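Long-range contacts in lysyl oxidase (Pichia pastoris, PDB 1W7C), which probably oxidises primary amines, including peptidyl lysine side chains, to aldehydes with a copper ion and a topaquinone cofactor in each subunit: residues K17-W21 against A68-L72; I319-D323 against Y333-L337; T503-A507 against L639-I644; D541-W547 against R599-L604; I554-E558 against R570-I574. All coordinates share one frame. Residues are numbered along the deposited sequence.

Contact 1: K17-W21 against A68-L72; sequences KTNIW and ALTYL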
# COMPACT_ATOMS: atom_id res chain seq x y z
N LYS A 17 -22.51 19.50 18.08
CA LYS A 17 -22.00 20.17 19.26
C LYS A 17 -20.99 21.22 18.84
O LYS A 17 -20.68 21.34 17.65
CB LYS A 17 -21.35 19.17 20.20
CG LYS A 17 -22.32 18.13 20.75
CD LYS A 17 -23.12 18.67 21.94
CE LYS A 17 -24.20 17.70 22.46
NZ LYS A 17 -24.59 17.97 23.92
N THR A 18 -20.49 22.00 19.78
CA THR A 18 -19.41 22.97 19.58
C THR A 18 -18.08 22.24 19.44
O THR A 18 -17.81 21.27 20.17
CB THR A 18 -19.34 23.89 20.83
OG1 THR A 18 -20.54 24.69 20.90
CG2 THR A 18 -18.22 24.91 20.71
N ASN A 19 -17.21 22.77 18.60
CA ASN A 19 -15.87 22.25 18.50
C ASN A 19 -15.01 22.76 19.67
O ASN A 19 -14.36 23.83 19.61
CB ASN A 19 -15.30 22.65 17.17
CG ASN A 19 -13.92 22.00 16.91
OD1 ASN A 19 -13.18 21.61 17.83
ND2 ASN A 19 -13.58 21.90 15.65
N ILE A 20 -15.01 21.97 20.74
CA ILE A 20 -14.32 22.30 21.97
C ILE A 20 -12.81 22.11 21.88
O ILE A 20 -12.09 22.36 22.84
CB ILE A 20 -14.91 21.47 23.15
CG1 ILE A 20 -14.90 19.96 22.84
CG2 ILE A 20 -16.34 21.96 23.42
CD1 ILE A 20 -15.19 19.09 24.03
N TRP A 21 -12.34 21.65 20.72
CA TRP A 21 -10.93 21.43 20.48
C TRP A 21 -10.32 22.51 19.59
O TRP A 21 -9.13 22.44 19.31
CB TRP A 21 -10.69 20.03 19.85
CG TRP A 21 -11.38 18.94 20.57
CD1 TRP A 21 -10.92 18.26 21.65
CD2 TRP A 21 -12.68 18.41 20.29
NE1 TRP A 21 -11.84 17.32 22.05
CE2 TRP A 21 -12.94 17.41 21.25
CE3 TRP A 21 -13.66 18.69 19.33
CZ2 TRP A 21 -14.09 16.65 21.23
CZ3 TRP A 21 -14.82 17.95 19.33
CH2 TRP A 21 -15.04 16.95 20.29
N ALA A 68 -15.04 16.13 28.16
CA ALA A 68 -15.45 16.23 26.77
C ALA A 68 -16.57 15.26 26.47
O ALA A 68 -17.53 15.61 25.79
CB ALA A 68 -14.27 15.96 25.86
N LEU A 69 -16.41 14.00 26.91
CA LEU A 69 -17.43 13.01 26.62
C LEU A 69 -18.75 13.32 27.31
O LEU A 69 -19.81 13.12 26.73
CB LEU A 69 -16.94 11.61 27.01
CG LEU A 69 -15.84 11.04 26.08
CD1 LEU A 69 -15.56 9.63 26.51
CD2 LEU A 69 -16.20 11.07 24.63
N THR A 70 -18.70 13.85 28.53
CA THR A 70 -19.92 14.24 29.24
C THR A 70 -20.65 15.33 28.43
O THR A 70 -21.87 15.31 28.26
CB THR A 70 -19.59 14.70 30.67
OG1 THR A 70 -18.93 13.61 31.37
CG2 THR A 70 -20.84 14.96 31.48
N TYR A 71 -19.90 16.28 27.89
CA TYR A 71 -20.47 17.30 27.01
C TYR A 71 -21.06 16.71 25.72
O TYR A 71 -22.17 17.04 25.33
CB TYR A 71 -19.39 18.35 26.68
CG TYR A 71 -19.81 19.31 25.62
CD1 TYR A 71 -20.82 20.24 25.87
CD2 TYR A 71 -19.21 19.31 24.39
CE1 TYR A 71 -21.24 21.12 24.91
CE2 TYR A 71 -19.61 20.20 23.41
CZ TYR A 71 -20.63 21.09 23.65
OH TYR A 71 -21.01 21.94 22.68
N LEU A 72 -20.31 15.85 25.04
CA LEU A 72 -20.74 15.31 23.75
C LEU A 72 -21.92 14.36 23.85
O LEU A 72 -22.77 14.37 22.97
CB LEU A 72 -19.59 14.55 23.08
CG LEU A 72 -18.38 15.41 22.70
CD1 LEU A 72 -17.26 14.52 22.20
CD2 LEU A 72 -18.72 16.46 21.65
O HOH W 1 -23.82 19.04 26.15
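Two direct hydrogen bonds tie the loop 17-21 to the helix 65-73, which belongs to the N2 domain of the copper amine oxidases. Thr18 N donates to Tyr71 OH at 2.9 Å, with an N-H...O angle of 160°. Lys17 NZ donates to the backbone oxygen Tyr71 O at 3.0 Å. Water 1 bridges the same two atoms: it accepts from Lys17 NZ at 2.6 Å and donates to Tyr71 O at 2.7 Å. The lysine side chain therefore runs along the tyrosine from its hydroxyl to its main chain. Over one face of the ring, Lys17 CD makes a CH-pi contact, 4.3 Å from the Tyr71 ring centroid, and Lys17 NZ is a cation-pi partner at 5.0 Å from that centroid.

The loop has its own brace, an Asx turn in which Asn19 OD1 accepts from Trp21 N at 3.0 Å. Asn19 ND2 bonds to Glu299 O and Thr311 O. Trp21 NE1 hydrogen-bonds to Tyr333 OH, and the indole stacks on Tyr322, so the loop also joins the helix to the enzyme domain.

Ile20 lies between two helix residues one turn apart, with its CG2 3.7 Å from Tyr71 CE2 and its CD1 3.7 Å from Ala68 CB. Beyond it, the edge of the Trp21 ring meets Leu72, with Trp21 CH2 3.8 Å from Leu72 CD1.

Contact 2: I319-D323 against Y333-L337; sequences ISFYD and YELSL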
# COMPACT_ATOMS: atom_id res chain seq x y z
N ILE A 319 -2.97 19.16 11.66
CA ILE A 319 -4.37 18.78 11.84
C ILE A 319 -4.52 17.62 12.81
O ILE A 319 -3.67 16.73 12.87
CB ILE A 319 -5.03 18.47 10.50
CG1 ILE A 319 -6.51 18.78 10.52
CG2 ILE A 319 -4.79 17.01 10.06
CD1 ILE A 319 -7.18 18.73 9.14
N SER A 320 -5.62 17.63 13.56
CA SER A 320 -6.05 16.51 14.40
C SER A 320 -7.56 16.34 14.14
O SER A 320 -8.25 17.25 13.68
CB SER A 320 -5.91 16.86 15.88
OG SER A 320 -4.59 16.94 16.28
N PHE A 321 -8.05 15.15 14.50
CA PHE A 321 -9.45 14.79 14.34
C PHE A 321 -10.02 14.38 15.69
O PHE A 321 -9.38 13.60 16.42
CB PHE A 321 -9.59 13.62 13.37
CG PHE A 321 -9.09 13.91 11.99
CD1 PHE A 321 -7.75 13.71 11.69
CD2 PHE A 321 -9.93 14.38 11.02
CE1 PHE A 321 -7.27 14.02 10.44
CE2 PHE A 321 -9.46 14.68 9.75
CZ PHE A 321 -8.14 14.48 9.45
N TYR A 322 -11.25 14.83 15.97
CA TYR A 322 -11.92 14.48 17.21
C TYR A 322 -13.33 14.00 16.92
O TYR A 322 -14.01 14.44 15.97
CB TYR A 322 -11.94 15.68 18.18
CG TYR A 322 -10.61 15.98 18.77
CD1 TYR A 322 -9.74 16.88 18.18
CD2 TYR A 322 -10.20 15.34 19.92
CE1 TYR A 322 -8.45 17.10 18.73
CE2 TYR A 322 -8.96 15.57 20.47
CZ TYR A 322 -8.10 16.46 19.89
OH TYR A 322 -6.88 16.67 20.48
N ASP A 323 -13.78 13.09 17.79
CA ASP A 323 -15.17 12.59 17.70
C ASP A 323 -15.51 12.01 16.34
O ASP A 323 -16.49 12.38 15.71
CB ASP A 323 -16.17 13.69 18.11
CG ASP A 323 -17.51 13.15 18.51
OD1 ASP A 323 -18.52 13.86 18.30
OD2 ASP A 323 -17.60 12.02 19.04
N TYR A 333 -12.09 8.71 19.51
CA TYR A 333 -12.20 9.96 20.23
C TYR A 333 -11.24 11.02 19.69
O TYR A 333 -11.63 12.16 19.44
CB TYR A 333 -12.02 9.77 21.75
CG TYR A 333 -11.98 11.14 22.45
CD1 TYR A 333 -13.13 11.89 22.59
CD2 TYR A 333 -10.78 11.68 22.92
CE1 TYR A 333 -13.09 13.16 23.14
CE2 TYR A 333 -10.72 12.93 23.47
CZ TYR A 333 -11.89 13.67 23.58
OH TYR A 333 -11.85 14.94 24.09
N GLU A 334 -9.98 10.61 19.51
CA GLU A 334 -8.90 11.48 19.04
C GLU A 334 -8.02 10.70 18.09
O GLU A 334 -7.60 9.59 18.44
CB GLU A 334 -8.06 11.94 20.23
CG GLU A 334 -6.86 12.80 19.83
CD GLU A 334 -5.99 13.30 20.97
OE1 GLU A 334 -4.99 13.97 20.65
OE2 GLU A 334 -6.29 13.02 22.17
N LEU A 335 -7.74 11.31 16.94
CA LEU A 335 -6.72 10.80 16.02
C LEU A 335 -5.78 11.97 15.78
O LEU A 335 -6.20 12.98 15.21
CB LEU A 335 -7.37 10.31 14.71
CG LEU A 335 -6.40 9.94 13.59
CD1 LEU A 335 -5.49 8.80 14.01
CD2 LEU A 335 -7.17 9.55 12.35
N SER A 336 -4.53 11.85 16.15
CA SER A 336 -3.65 13.01 16.04
C SER A 336 -2.20 12.57 15.81
O SER A 336 -1.61 11.85 16.61
CB SER A 336 -3.73 13.88 17.30
OG SER A 336 -3.50 13.11 18.46
N LEU A 337 -1.63 13.04 14.72
CA LEU A 337 -0.18 12.96 14.55
C LEU A 337 0.49 13.63 15.74
O LEU A 337 0.10 14.73 16.14
CB LEU A 337 0.21 13.69 13.27
CG LEU A 337 1.71 13.77 12.99
CD1 LEU A 337 2.30 12.42 12.65
CD2 LEU A 337 1.98 14.79 11.92
O HOH W 2 -3.59 13.94 12.88
O HOH W 3 -1.97 16.38 15.34
O HOH W 4 -4.40 16.82 19.02
O HOH W 5 -4.61 16.71 21.61
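Backbone hydrogen bonds come first. Phe321 and Leu335 form an antiparallel hydrogen-bonded pair: Phe321 N donates to Leu335 O and Leu335 N to Phe321 O, both at 2.9 Å. Asp323 N donates to Tyr333 O, also at 2.9 Å. Between them Tyr322 and Glu334 make a non-hydrogen-bonded pair, with a CA-H...O contact from Tyr322 CA to Tyr333 O at 3.2 Å.

Water continues the pairing where direct bonds stop. Water 2 links Ile319 O to Leu337 N, at 2.8 Å from each. Water 3 donates to Ile319 O at 3.0 Å and to Leu337 O at 2.8 Å.

Side chains separate by face. Phe321 and Leu335 share one face, with their CB atoms 4.2 Å apart. The face of Tyr322 and Glu334 is more polar: water 5 lies 2.5 Å from Tyr322 OH and donates to Glu334 OE1 at 2.9 Å. Glu334 OE1 also accepts from Ser336 OG at 2.8 Å, while Glu334 OE2 forms a salt bridge with Lys495.

The Tyr322 edge meets the Tyr333 face in a T-shaped pair, centroids 5.9 Å apart.

This is a buried antiparallel beta hairpin, strands 318-326 and 329-344, in the large sheet of the copper amine oxidase enzyme domain.

Contact 3: T503-A507 against L639-I644; sequences TKNRA and LDGEDI. With CA (calcium ion), chain D.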
# COMPACT_ATOMS: atom_id res chain seq x y z
N THR A 503 -15.78 3.42 25.56
CA THR A 503 -14.38 3.52 25.98
C THR A 503 -13.77 2.24 26.48
O THR A 503 -12.55 2.00 26.32
CB THR A 503 -14.19 4.61 27.06
OG1 THR A 503 -15.02 4.33 28.21
CG2 THR A 503 -14.51 6.00 26.56
N LYS A 504 -14.56 1.42 27.17
CA LYS A 504 -14.02 0.25 27.85
C LYS A 504 -13.77 -0.83 26.81
O LYS A 504 -14.73 -1.39 26.24
CB LYS A 504 -14.97 -0.26 28.96
CG LYS A 504 -14.37 -1.34 29.79
CD LYS A 504 -15.34 -1.95 30.84
CE LYS A 504 -14.67 -3.05 31.69
NZ LYS A 504 -15.60 -3.56 32.74
N ASN A 505 -12.49 -1.12 26.57
CA ASN A 505 -12.06 -1.96 25.48
C ASN A 505 -11.05 -3.01 25.96
O ASN A 505 -10.62 -3.02 27.11
CB ASN A 505 -11.41 -1.11 24.35
CG ASN A 505 -12.37 -0.21 23.56
OD1 ASN A 505 -11.88 0.55 22.71
ND2 ASN A 505 -13.69 -0.30 23.77
N ARG A 506 -10.72 -3.93 25.04
CA ARG A 506 -9.65 -4.91 25.22
C ARG A 506 -8.87 -4.89 23.92
O ARG A 506 -9.42 -4.58 22.87
CB ARG A 506 -10.23 -6.29 25.39
CG ARG A 506 -10.79 -6.57 26.65
CD ARG A 506 -10.87 -8.11 26.93
NE ARG A 506 -11.60 -8.25 28.16
CZ ARG A 506 -12.90 -8.10 28.27
NH1 ARG A 506 -13.66 -8.02 27.22
NH2 ARG A 506 -13.44 -8.19 29.48
N ALA A 507 -7.58 -5.14 23.98
CA ALA A 507 -6.78 -5.31 22.79
C ALA A 507 -6.42 -6.78 22.69
O ALA A 507 -6.03 -7.41 23.65
CB ALA A 507 -5.51 -4.49 22.89
N LEU A 639 -4.81 -3.57 30.72
CA LEU A 639 -5.58 -3.09 29.57
C LEU A 639 -6.85 -3.94 29.39
O LEU A 639 -7.54 -3.83 28.38
CB LEU A 639 -4.73 -3.19 28.30
CG LEU A 639 -3.44 -2.35 28.29
CD1 LEU A 639 -2.65 -2.68 27.02
CD2 LEU A 639 -3.70 -0.88 28.42
N ASP A 640 -7.13 -4.80 30.35
CA ASP A 640 -8.16 -5.82 30.21
C ASP A 640 -9.51 -5.23 30.64
O ASP A 640 -9.94 -5.39 31.76
CB ASP A 640 -7.75 -7.04 31.06
CG ASP A 640 -8.54 -8.27 30.76
OD1 ASP A 640 -9.48 -8.20 29.98
OD2 ASP A 640 -8.31 -9.37 31.30
N GLY A 641 -10.13 -4.45 29.75
CA GLY A 641 -11.38 -3.74 30.05
C GLY A 641 -11.06 -2.34 30.56
O GLY A 641 -11.29 -1.99 31.71
N GLU A 642 -10.45 -1.55 29.68
CA GLU A 642 -9.95 -0.24 30.00
C GLU A 642 -10.06 0.63 28.76
O GLU A 642 -10.20 0.12 27.66
CB GLU A 642 -8.50 -0.32 30.48
CG GLU A 642 -8.30 -1.07 31.79
CD GLU A 642 -8.95 -0.43 33.02
OE1 GLU A 642 -9.23 0.78 33.04
OE2 GLU A 642 -9.17 -1.17 33.99
N ASP A 643 -9.94 1.94 28.94
CA ASP A 643 -9.84 2.86 27.80
C ASP A 643 -8.41 2.78 27.28
O ASP A 643 -7.45 3.11 28.00
CB ASP A 643 -10.17 4.25 28.27
CG ASP A 643 -10.24 5.24 27.16
OD1 ASP A 643 -9.85 4.91 26.02
OD2 ASP A 643 -10.73 6.39 27.36
N ILE A 644 -8.26 2.26 26.07
CA ILE A 644 -6.97 1.99 25.45
C ILE A 644 -6.72 3.06 24.40
O ILE A 644 -7.63 3.55 23.71
CB ILE A 644 -6.99 0.57 24.80
CG1 ILE A 644 -7.22 -0.49 25.88
CG2 ILE A 644 -5.69 0.30 24.03
CD1 ILE A 644 -7.43 -1.88 25.36
CA CA D . -9.78 4.53 23.73
O HOH W 6 -10.74 2.41 24.38
O HOH W 7 -12.06 -7.56 32.12
O HOH W 8 -6.78 -5.89 26.62
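This contact carries part of a calcium site. Asp643 OD1 binds the ion at 2.3 Å and Ile644 O at 2.4 Å. Asp497, Leu498 and Asp499 supply the other protein ligands. Water 6, 2.4 Å from the calcium, brings in the 503-507 segment: it donates to Thr503 O at 2.7 Å and accepts from Ile644 N at 3.0 Å. Asp643 OD2 has a separate partner, a salt bridge to Lys65.

The backbones pair in antiparallel fashion at Asn505 and Glu642. Asn505 N donates to Glu642 O at 2.8 Å, and Glu642 N donates to Asn505 O at 3.0 Å. Gly641 N also reaches Asn505 O at 3.0 Å, but this bond is weak. Gly641 and Glu642 thus both face Asn505, a G1 beta bulge where the chain enters the enzyme-domain sheet. Gly641 has phi/psi of 92/64°, where a CB would jam against the preceding carbonyl oxygen and strike Lys504 CE. Just before it, Asp640 is the centre of an inverse gamma turn.

The Asp640 side chain forms a salt bridge with Arg506, NE to OD1 at 2.8 Å. Water 7 supports it from Arg506 NH2 to Asp640 O, at 3.0 and 3.1 Å. On the buried side Ile644 CD1 packs on Ala507, 3.5 Å from its N and 4.1 Å from its CB.

Contact 4: D541-W547 against R599-L604; sequences DFNGINW and RSNLFL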
# COMPACT_ATOMS: atom_id res chain seq x y z
N ASP A 541 2.83 -3.41 27.58
CA ASP A 541 4.09 -4.12 27.32
C ASP A 541 5.17 -3.08 27.03
O ASP A 541 5.05 -2.30 26.08
CB ASP A 541 3.89 -5.09 26.15
CG ASP A 541 5.06 -6.02 25.95
OD1 ASP A 541 6.20 -5.75 26.43
OD2 ASP A 541 4.88 -7.10 25.36
N PHE A 542 6.21 -3.03 27.84
CA PHE A 542 7.29 -2.07 27.64
C PHE A 542 7.94 -2.21 26.27
O PHE A 542 8.41 -1.25 25.71
CB PHE A 542 8.35 -2.25 28.73
CG PHE A 542 9.39 -1.19 28.70
CD1 PHE A 542 9.17 0.04 29.28
CD2 PHE A 542 10.58 -1.40 28.03
CE1 PHE A 542 10.11 1.03 29.22
CE2 PHE A 542 11.55 -0.39 27.95
CZ PHE A 542 11.32 0.80 28.56
N ASN A 543 7.97 -3.43 25.74
CA ASN A 543 8.58 -3.72 24.44
C ASN A 543 7.77 -3.21 23.26
O ASN A 543 8.26 -3.20 22.13
CB ASN A 543 8.79 -5.23 24.28
CG ASN A 543 9.79 -5.79 25.24
OD1 ASN A 543 10.67 -5.09 25.71
ND2 ASN A 543 9.66 -7.06 25.52
N GLY A 544 6.50 -2.81 23.46
CA GLY A 544 5.61 -2.51 22.36
C GLY A 544 5.26 -3.76 21.57
O GLY A 544 5.54 -4.88 21.99
N ILE A 545 4.66 -3.53 20.43
CA ILE A 545 4.22 -4.56 19.54
C ILE A 545 4.89 -4.32 18.20
O ILE A 545 4.81 -3.22 17.66
CB ILE A 545 2.69 -4.54 19.37
CG1 ILE A 545 2.02 -4.93 20.68
CG2 ILE A 545 2.24 -5.47 18.22
CD1 ILE A 545 0.60 -4.51 20.79
N ASN A 546 5.51 -5.36 17.63
CA ASN A 546 6.00 -5.30 16.27
C ASN A 546 5.13 -6.20 15.40
O ASN A 546 4.69 -7.25 15.86
CB ASN A 546 7.46 -5.71 16.22
CG ASN A 546 8.38 -4.64 16.86
OD1 ASN A 546 8.10 -3.43 16.74
ND2 ASN A 546 9.45 -5.07 17.46
N TRP A 547 4.86 -5.75 14.19
CA TRP A 547 4.03 -6.54 13.29
C TRP A 547 4.64 -7.96 13.10
O TRP A 547 5.85 -8.13 13.05
CB TRP A 547 3.86 -5.81 11.95
CG TRP A 547 3.22 -4.46 12.10
CD1 TRP A 547 3.74 -3.25 11.71
CD2 TRP A 547 1.91 -4.18 12.62
NE1 TRP A 547 2.87 -2.25 12.04
CE2 TRP A 547 1.75 -2.78 12.61
CE3 TRP A 547 0.87 -4.95 13.14
CZ2 TRP A 547 0.55 -2.15 12.98
CZ3 TRP A 547 -0.31 -4.33 13.55
CH2 TRP A 547 -0.43 -2.95 13.50
N ARG A 599 10.73 3.10 18.69
CA ARG A 599 11.55 1.90 18.75
C ARG A 599 10.81 0.58 18.46
O ARG A 599 11.48 -0.44 18.32
CB ARG A 599 12.20 1.78 20.12
CG ARG A 599 11.22 1.75 21.30
CD ARG A 599 11.93 1.82 22.63
NE ARG A 599 10.98 2.02 23.75
CZ ARG A 599 10.34 1.05 24.36
NH1 ARG A 599 10.55 -0.22 24.05
NH2 ARG A 599 9.53 1.35 25.35
N SER A 600 9.48 0.65 18.35
CA SER A 600 8.65 -0.50 18.01
C SER A 600 7.60 -0.02 17.04
O SER A 600 7.44 1.18 16.84
CB SER A 600 7.98 -1.08 19.26
OG SER A 600 9.01 -1.44 20.18
N ASN A 601 6.85 -0.93 16.43
CA ASN A 601 5.81 -0.51 15.50
C ASN A 601 4.61 0.21 16.14
O ASN A 601 4.03 1.11 15.56
CB ASN A 601 5.29 -1.68 14.66
CG ASN A 601 6.32 -2.27 13.74
OD1 ASN A 601 6.52 -3.50 13.75
ND2 ASN A 601 6.94 -1.46 12.92
N LEU A 602 4.22 -0.26 17.34
CA LEU A 602 3.08 0.31 18.02
C LEU A 602 3.13 -0.01 19.52
O LEU A 602 3.78 -0.96 19.97
CB LEU A 602 1.76 -0.06 17.40
CG LEU A 602 0.76 -1.14 17.61
CD1 LEU A 602 0.25 -1.32 18.98
CD2 LEU A 602 -0.44 -0.79 16.72
N PHE A 603 2.45 0.85 20.28
CA PHE A 603 2.31 0.67 21.71
C PHE A 603 0.85 0.83 22.08
O PHE A 603 0.13 1.63 21.50
CB PHE A 603 3.10 1.74 22.47
CG PHE A 603 4.60 1.58 22.37
CD1 PHE A 603 5.30 2.17 21.32
CD2 PHE A 603 5.29 0.84 23.28
CE1 PHE A 603 6.67 1.98 21.22
CE2 PHE A 603 6.65 0.68 23.19
CZ PHE A 603 7.35 1.23 22.14
N LEU A 604 0.42 0.04 23.06
CA LEU A 604 -0.94 0.17 23.64
C LEU A 604 -0.84 0.63 25.07
O LEU A 604 -0.08 0.03 25.85
CB LEU A 604 -1.61 -1.21 23.61
CG LEU A 604 -1.78 -1.82 22.22
CD1 LEU A 604 -2.29 -3.25 22.33
CD2 LEU A 604 -2.72 -1.03 21.34
O HOH W 9 2.87 -1.59 24.14
O HOH W 10 1.22 -2.37 25.45
O HOH W 11 11.42 -3.24 18.65
O HOH W 12 7.41 -5.79 12.22
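Ile545 and Trp547 pack on the leucines of strand 602-606. Ile545 CD1 lies 3.5 Å from Leu604 CD1 and 3.7 Å from Leu602 CD1. Trp547 CH2 is 3.9 Å from Leu602 CD2. The indole face also takes a CH-pi contact, with Asn601 CB 4.0 Å from the centroid of its five-membered ring.

Gly544 packs close to the Phe603 ring, its CA 3.5 Å from Phe603 CE2, where a side chain would collide.

Ile545 N donates to Leu602 O at 2.8 Å and Leu602 N to Ile545 O at 3.0 Å. Then Asn601 N bonds Asn546 OD1 and Trp547 N bonds Asn601 OD1, both at 2.8 Å.

At the outer edge Arg599 NH1 and NH2 both donate to Phe542 O at 2.9 Å. Its guanidinium stacks on the Phe542 ring, centres 4.4 Å apart, and NH2 also bonds Asn631. Ser600 OG donates to Asn543 O at 2.7 Å.

The arrangement is a type I turn, Asp541 to Gly544, leading to a classic beta bulge in which Asn601 and Leu602 face Ile545.

Contact 5: I554-E558 against R570-I574; sequences ILLIE and RAYNI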
# COMPACT_ATOMS: atom_id res chain seq x y z
N ILE A 554 -3.52 -10.82 13.42
CA ILE A 554 -4.47 -9.70 13.26
C ILE A 554 -4.63 -9.03 14.61
O ILE A 554 -4.95 -9.70 15.59
CB ILE A 554 -5.87 -10.23 12.77
CG1 ILE A 554 -5.74 -10.78 11.33
CG2 ILE A 554 -6.97 -9.17 12.90
CD1 ILE A 554 -6.98 -11.54 10.85
N LEU A 555 -4.40 -7.72 14.65
CA LEU A 555 -4.48 -6.92 15.89
C LEU A 555 -5.82 -6.19 15.95
O LEU A 555 -6.20 -5.46 15.03
CB LEU A 555 -3.37 -5.87 15.95
CG LEU A 555 -3.36 -4.94 17.16
CD1 LEU A 555 -3.12 -5.67 18.41
CD2 LEU A 555 -2.32 -3.84 16.97
N LEU A 556 -6.51 -6.36 17.07
CA LEU A 556 -7.82 -5.80 17.29
C LEU A 556 -7.88 -4.91 18.52
O LEU A 556 -7.29 -5.24 19.56
CB LEU A 556 -8.89 -6.90 17.46
CG LEU A 556 -9.06 -7.94 16.37
CD1 LEU A 556 -10.10 -8.96 16.76
CD2 LEU A 556 -9.36 -7.29 15.02
N ILE A 557 -8.69 -3.86 18.43
CA ILE A 557 -9.27 -3.21 19.57
C ILE A 557 -10.73 -3.61 19.63
O ILE A 557 -11.50 -3.32 18.72
CB ILE A 557 -9.10 -1.70 19.53
CG1 ILE A 557 -7.62 -1.29 19.36
CG2 ILE A 557 -9.75 -1.05 20.77
CD1 ILE A 557 -6.67 -1.74 20.42
N GLU A 558 -11.09 -4.32 20.70
CA GLU A 558 -12.44 -4.86 20.90
C GLU A 558 -13.19 -4.07 21.96
O GLU A 558 -12.61 -3.60 22.94
CB GLU A 558 -12.34 -6.31 21.46
CG GLU A 558 -11.62 -7.31 20.57
CD GLU A 558 -11.58 -8.69 21.18
OE1 GLU A 558 -12.04 -8.89 22.36
OE2 GLU A 558 -11.04 -9.64 20.52
N ARG A 570 -17.43 -6.63 19.25
CA ARG A 570 -17.33 -5.60 18.23
C ARG A 570 -15.89 -5.11 18.22
O ARG A 570 -15.33 -4.82 19.27
CB ARG A 570 -18.26 -4.44 18.56
CG ARG A 570 -19.73 -4.80 18.57
CD ARG A 570 -20.62 -3.64 18.77
NE ARG A 570 -20.71 -2.88 17.55
CZ ARG A 570 -21.24 -1.67 17.46
NH1 ARG A 570 -21.68 -1.04 18.54
NH2 ARG A 570 -21.35 -1.10 16.30
N ALA A 571 -15.27 -5.01 17.04
CA ALA A 571 -13.84 -4.67 17.00
C ALA A 571 -13.48 -3.85 15.78
O ALA A 571 -14.21 -3.80 14.80
CB ALA A 571 -13.00 -5.95 17.04
N TYR A 572 -12.34 -3.18 15.88
CA TYR A 572 -11.65 -2.59 14.75
C TYR A 572 -10.27 -3.22 14.68
O TYR A 572 -9.60 -3.43 15.69
CB TYR A 572 -11.56 -1.04 14.83
CG TYR A 572 -12.60 -0.33 14.00
CD1 TYR A 572 -13.94 -0.32 14.38
CD2 TYR A 572 -12.26 0.32 12.83
CE1 TYR A 572 -14.89 0.29 13.59
CE2 TYR A 572 -13.21 0.96 12.04
CZ TYR A 572 -14.54 0.94 12.41
OH TYR A 572 -15.52 1.55 11.67
N ASN A 573 -9.88 -3.53 13.44
CA ASN A 573 -8.55 -4.09 13.15
C ASN A 573 -7.64 -2.95 12.74
O ASN A 573 -7.98 -2.21 11.83
CB ASN A 573 -8.74 -5.15 12.05
CG ASN A 573 -7.47 -5.66 11.38
OD1 ASN A 573 -7.54 -6.01 10.19
ND2 ASN A 573 -6.39 -5.78 12.10
N ILE A 574 -6.50 -2.87 13.43
CA ILE A 574 -5.41 -1.97 13.04
C ILE A 574 -4.52 -2.77 12.10
O ILE A 574 -3.82 -3.69 12.54
CB ILE A 574 -4.60 -1.48 14.25
CG1 ILE A 574 -5.51 -0.86 15.31
CG2 ILE A 574 -3.54 -0.50 13.77
CD1 ILE A 574 -4.77 -0.43 16.58
O HOH W 13 -3.44 -6.37 12.23
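This is a buried antiparallel strand pair in the large sheet of the enzyme domain, joining strands 553-559 and 569-576. Ile557 and Tyr572 form the hydrogen-bonded pair: Ile557 N donates to Tyr572 O at 2.9 Å, and Tyr572 N to Ile557 O at 3.0 Å. Further along, Leu555 O accepts from Ile574 N at 3.1 Å and from the side-chain Asn573 ND2 at 3.0 Å. Water 13 then joins Leu555 N, Asn573 ND2 and Ile574 O, at 2.9, 3.0 and 2.7 Å. The segment axes run at 143°, so the strands are clearly twisted.

Ile574 CD1 packs between Leu555 CD2 at 4.2 Å and Ile557 CG1 at 4.1 Å. On the opposite face, Leu556 CD2 meets Asn573 CB at 3.7 Å and Leu556 CD1 meets Ala571 CB at 4.2 Å.

Strand 504-518 pairs with the other edge of 553-559, and strand 670-678 with the other edge of 569-576. Ile557, Tyr572 and Ile574 also touch Leu498 of strand 488-498, while Ile554 packs on Leu655 of the second subunit.

Overall arrangement
From the N terminus, contact 1 closes first, bringing the early loop 17-21 onto helix 65-73. Contact 2 follows in series and closes a short hairpin loop. The two touch, with Trp21 NE1 3.1 Å from Tyr333 OH, which joins the N-terminal part to the enzyme domain. Contact 3 then closes a long loop, from 503-507 to 639-644. Contact 4 is nested inside it, and contact 5 inside contact 4. These three touch one another and share one sheet: Leu604 of contact 4 packs on Ala507 and Ile557. Contact 3 reaches back to contact 1 where Thr503 CG2 lies 3.8 Å from Leu69 CD1.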